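Local atomic coordinates of actin binding protein family protein (Entamoeba histolytica HM-1:IMSS, PDB entry 6K2F), a protein that probably binds actin monomers through domains of the ADF/cofilin type, this chain being the N-terminal one, and thereby restrains filament assembly. Residues A[61-66]-A[80-85]. Residues are numbered along the deposited sequence; the frame is centred on the assembly and turned at random.
Sequences PSYILF and WLLLAY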
loop_
_atom_site.group_PDB
_atom_site.type_symbol
_atom_site.label_atom_id
_atom_site.label_comp_id
_atom_site.label_asym_id
_atom_site.label_seq_id
_atom_site.Cartn_x
_atom_site.Cartn_y
_atom_site.Cartn_z
ATOM N N PRO A 61 -0.265 -23.210 8.963
ATOM C CA PRO A 61 0.873 -22.592 8.310
ATOM C C PRO A 61 0.422 -21.729 7.130
ATOM O O PRO A 61 -0.480 -22.053 6.424
ATOM C CB PRO A 61 1.758 -23.761 7.888
ATOM C CG PRO A 61 1.329 -24.900 8.786
ATOM C CD PRO A 61 -0.148 -24.674 9.010
ATOM N N SER A 62 1.123 -20.612 6.934
ATOM C CA SER A 62 0.943 -19.788 5.720
ATOM C C SER A 62 2.207 -19.006 5.456
ATOM O O SER A 62 3.051 -18.864 6.367
ATOM C CB SER A 62 -0.276 -18.899 5.750
ATOM O OG SER A 62 -0.200 -17.906 6.754
ATOM N N TYR A 63 2.356 -18.568 4.219
ATOM C CA TYR A 63 3.424 -17.638 3.827
ATOM C C TYR A 63 2.845 -16.253 3.606
ATOM O O TYR A 63 1.741 -16.106 3.078
ATOM C CB TYR A 63 4.062 -18.071 2.522
ATOM C CG TYR A 63 4.631 -19.459 2.511
ATOM C CD1 TYR A 63 5.753 -19.778 3.245
ATOM C CD2 TYR A 63 4.077 -20.443 1.710
ATOM C CE1 TYR A 63 6.306 -21.049 3.204
ATOM C CE2 TYR A 63 4.635 -21.701 1.630
ATOM C CZ TYR A 63 5.745 -22.019 2.381
ATOM O OH TYR A 63 6.240 -23.292 2.295
ATOM N N ILE A 64 3.639 -15.238 3.921
ATOM C CA ILE A 64 3.313 -13.834 3.548
ATOM C C ILE A 64 4.499 -13.286 2.767
ATOM O O ILE A 64 5.607 -13.318 3.276
ATOM C CB ILE A 64 3.081 -12.915 4.758
ATOM C CG1 ILE A 64 2.096 -13.482 5.778
ATOM C CG2 ILE A 64 2.669 -11.540 4.238
ATOM C CD1 ILE A 64 0.701 -13.400 5.346
ATOM N N LEU A 65 4.254 -12.851 1.539
ATOM C CA LEU A 65 5.246 -12.110 0.737
ATOM C C LEU A 65 4.990 -10.632 0.985
ATOM O O LEU A 65 3.942 -10.145 0.567
ATOM C CB LEU A 65 5.098 -12.487 -0.732
ATOM C CG LEU A 65 5.178 -13.976 -1.013
ATOM C CD1 LEU A 65 4.962 -14.257 -2.481
ATOM C CD2 LEU A 65 6.499 -14.532 -0.537
ATOM N N PHE A 66 5.875 -10.000 1.734
ATOM C CA PHE A 66 5.651 -8.646 2.275
ATOM C C PHE A 66 6.643 -7.692 1.599
ATOM O O PHE A 66 7.852 -7.812 1.740
ATOM C CB PHE A 66 5.804 -8.659 3.788
ATOM C CG PHE A 66 5.277 -7.420 4.453
ATOM C CD1 PHE A 66 6.050 -6.274 4.479
ATOM C CD2 PHE A 66 4.037 -7.413 5.074
ATOM C CE1 PHE A 66 5.587 -5.134 5.103
ATOM C CE2 PHE A 66 3.556 -6.250 5.658
ATOM C CZ PHE A 66 4.336 -5.122 5.681
ATOM N N TRP A 80 11.611 -7.792 -0.954
ATOM C CA TRP A 80 10.485 -8.350 -0.169
ATOM C C TRP A 80 11.011 -9.075 1.072
ATOM O O TRP A 80 12.199 -9.416 1.132
ATOM C CB TRP A 80 9.690 -9.321 -1.037
ATOM C CG TRP A 80 9.011 -8.686 -2.212
ATOM C CD1 TRP A 80 9.595 -8.142 -3.315
ATOM C CD2 TRP A 80 7.599 -8.505 -2.370
ATOM N NE1 TRP A 80 8.641 -7.639 -4.153
ATOM C CE2 TRP A 80 7.406 -7.846 -3.608
ATOM C CE3 TRP A 80 6.478 -8.897 -1.636
ATOM C CZ2 TRP A 80 6.136 -7.555 -4.096
ATOM C CZ3 TRP A 80 5.226 -8.618 -2.127
ATOM C CH2 TRP A 80 5.058 -7.942 -3.334
ATOM N N LEU A 81 10.112 -9.280 2.024
ATOM C CA LEU A 81 10.298 -10.242 3.127
ATOM C C LEU A 81 9.492 -11.489 2.802
ATOM O O LEU A 81 8.351 -11.373 2.315
ATOM C CB LEU A 81 9.794 -9.659 4.446
ATOM C CG LEU A 81 10.233 -8.241 4.766
ATOM C CD1 LEU A 81 9.526 -7.778 6.026
ATOM C CD2 LEU A 81 11.730 -8.160 4.879
ATOM N N LEU A 82 10.069 -12.642 3.083
ATOM C CA LEU A 82 9.300 -13.901 3.091
ATOM C C LEU A 82 9.005 -14.207 4.553
ATOM O O LEU A 82 9.952 -14.483 5.301
ATOM C CB LEU A 82 10.108 -15.014 2.424
ATOM C CG LEU A 82 9.439 -16.392 2.510
ATOM C CD1 LEU A 82 8.046 -16.383 1.906
ATOM C CD2 LEU A 82 10.321 -17.433 1.850
ATOM N N LEU A 83 7.747 -14.071 4.949
ATOM C CA LEU A 83 7.312 -14.403 6.323
ATOM C C LEU A 83 6.742 -15.812 6.253
ATOM O O LEU A 83 5.835 -16.033 5.448
ATOM C CB LEU A 83 6.261 -13.403 6.790
ATOM C CG LEU A 83 6.635 -11.926 6.653
ATOM C CD1 LEU A 83 5.523 -11.057 7.213
ATOM C CD2 LEU A 83 7.955 -11.610 7.325
ATOM N N ALA A 84 7.277 -16.739 7.028
ATOM C CA ALA A 84 6.754 -18.116 7.012
ATOM C C ALA A 84 6.232 -18.388 8.414
ATOM O O ALA A 84 7.064 -18.492 9.349
ATOM C CB ALA A 84 7.820 -19.083 6.619
ATOM N N TYR A 85 4.909 -18.467 8.540
ATOM C CA TYR A 85 4.233 -18.799 9.814
ATOM C C TYR A 85 4.066 -20.315 9.828
ATOM O O TYR A 85 3.291 -20.822 9.022
ATOM C CB TYR A 85 2.901 -18.064 9.944
ATOM C CG TYR A 85 2.075 -18.544 11.116
ATOM C CD1 TYR A 85 2.565 -18.506 12.407
ATOM C CD2 TYR A 85 0.812 -19.068 10.932
ATOM C CE1 TYR A 85 1.814 -18.962 13.478
ATOM C CE2 TYR A 85 0.062 -19.536 11.991
ATOM C CZ TYR A 85 0.555 -19.484 13.278
ATOM O OH TYR A 85 -0.193 -19.973 14.319
#
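With CG anti to the backbone N (chi1 174°), Leu82 brings its CD1 close to Leu65, whose own CG stands anti to its carbonyl carbon (chi1 -55°). The two leucines run side by side, and their methyls meet tightly, Leu65 CD2 lying 3.4 Å from Leu82 CD1; leucine, branched only at CG, suits such tip contacts in a buried core. Tyr63 and Ala84 share this face of the sheet. The small Ala84 puts its CB at the edge of the Tyr63 ring, 4.0 Å from CD1, while the ring meets Phe105 edge-to-face and also packs against Tyr98, and its hydroxyl is hydrogen-bonded to Tyr98 O. At the end of the ladder the Trp80 indole reaches the neighbouring strand edge-on, at the peptide between Leu65 and Phe66, with CZ3 3.4 Å from Leu65 O; its NE1 is hydrogen-bonded to Asn16 OD1.

The other face carries Ser62, Ile64, Phe66, Leu81, Leu83 and Tyr85. The backbones set Ile64 CB 3.8 Å from Leu83 CB, the side chains crossing obliquely; beta-branched Ile64 suits an extended strand. Phe66, with CG anti to its N (chi1 -166°), lies alongside Leu81, CD1 to CD1, its apolar ring also meeting Phe45. Ser62 and Tyr85 can be buried because Gln25 and Gly59 hydrogen-bond their hydroxyls.

Between the faces, Ser62–Tyr85, Ile64–Leu83 and Phe66–Leu81 each form two N-H to O=C bonds. The pairing is straightest at Phe66 N to Leu81 O (2.9 Å) and more bent at Ser62 and Tyr85. Strands 23-29 and 114-120 flank the pair, and helix 92-101 packs by Tyr98 and Thr101 against Pro61 and Tyr63. This antiparallel pairing of strands 62-68 and 77-85, all twelve residues buried, belongs to the central sheet of the ADF-homology fold.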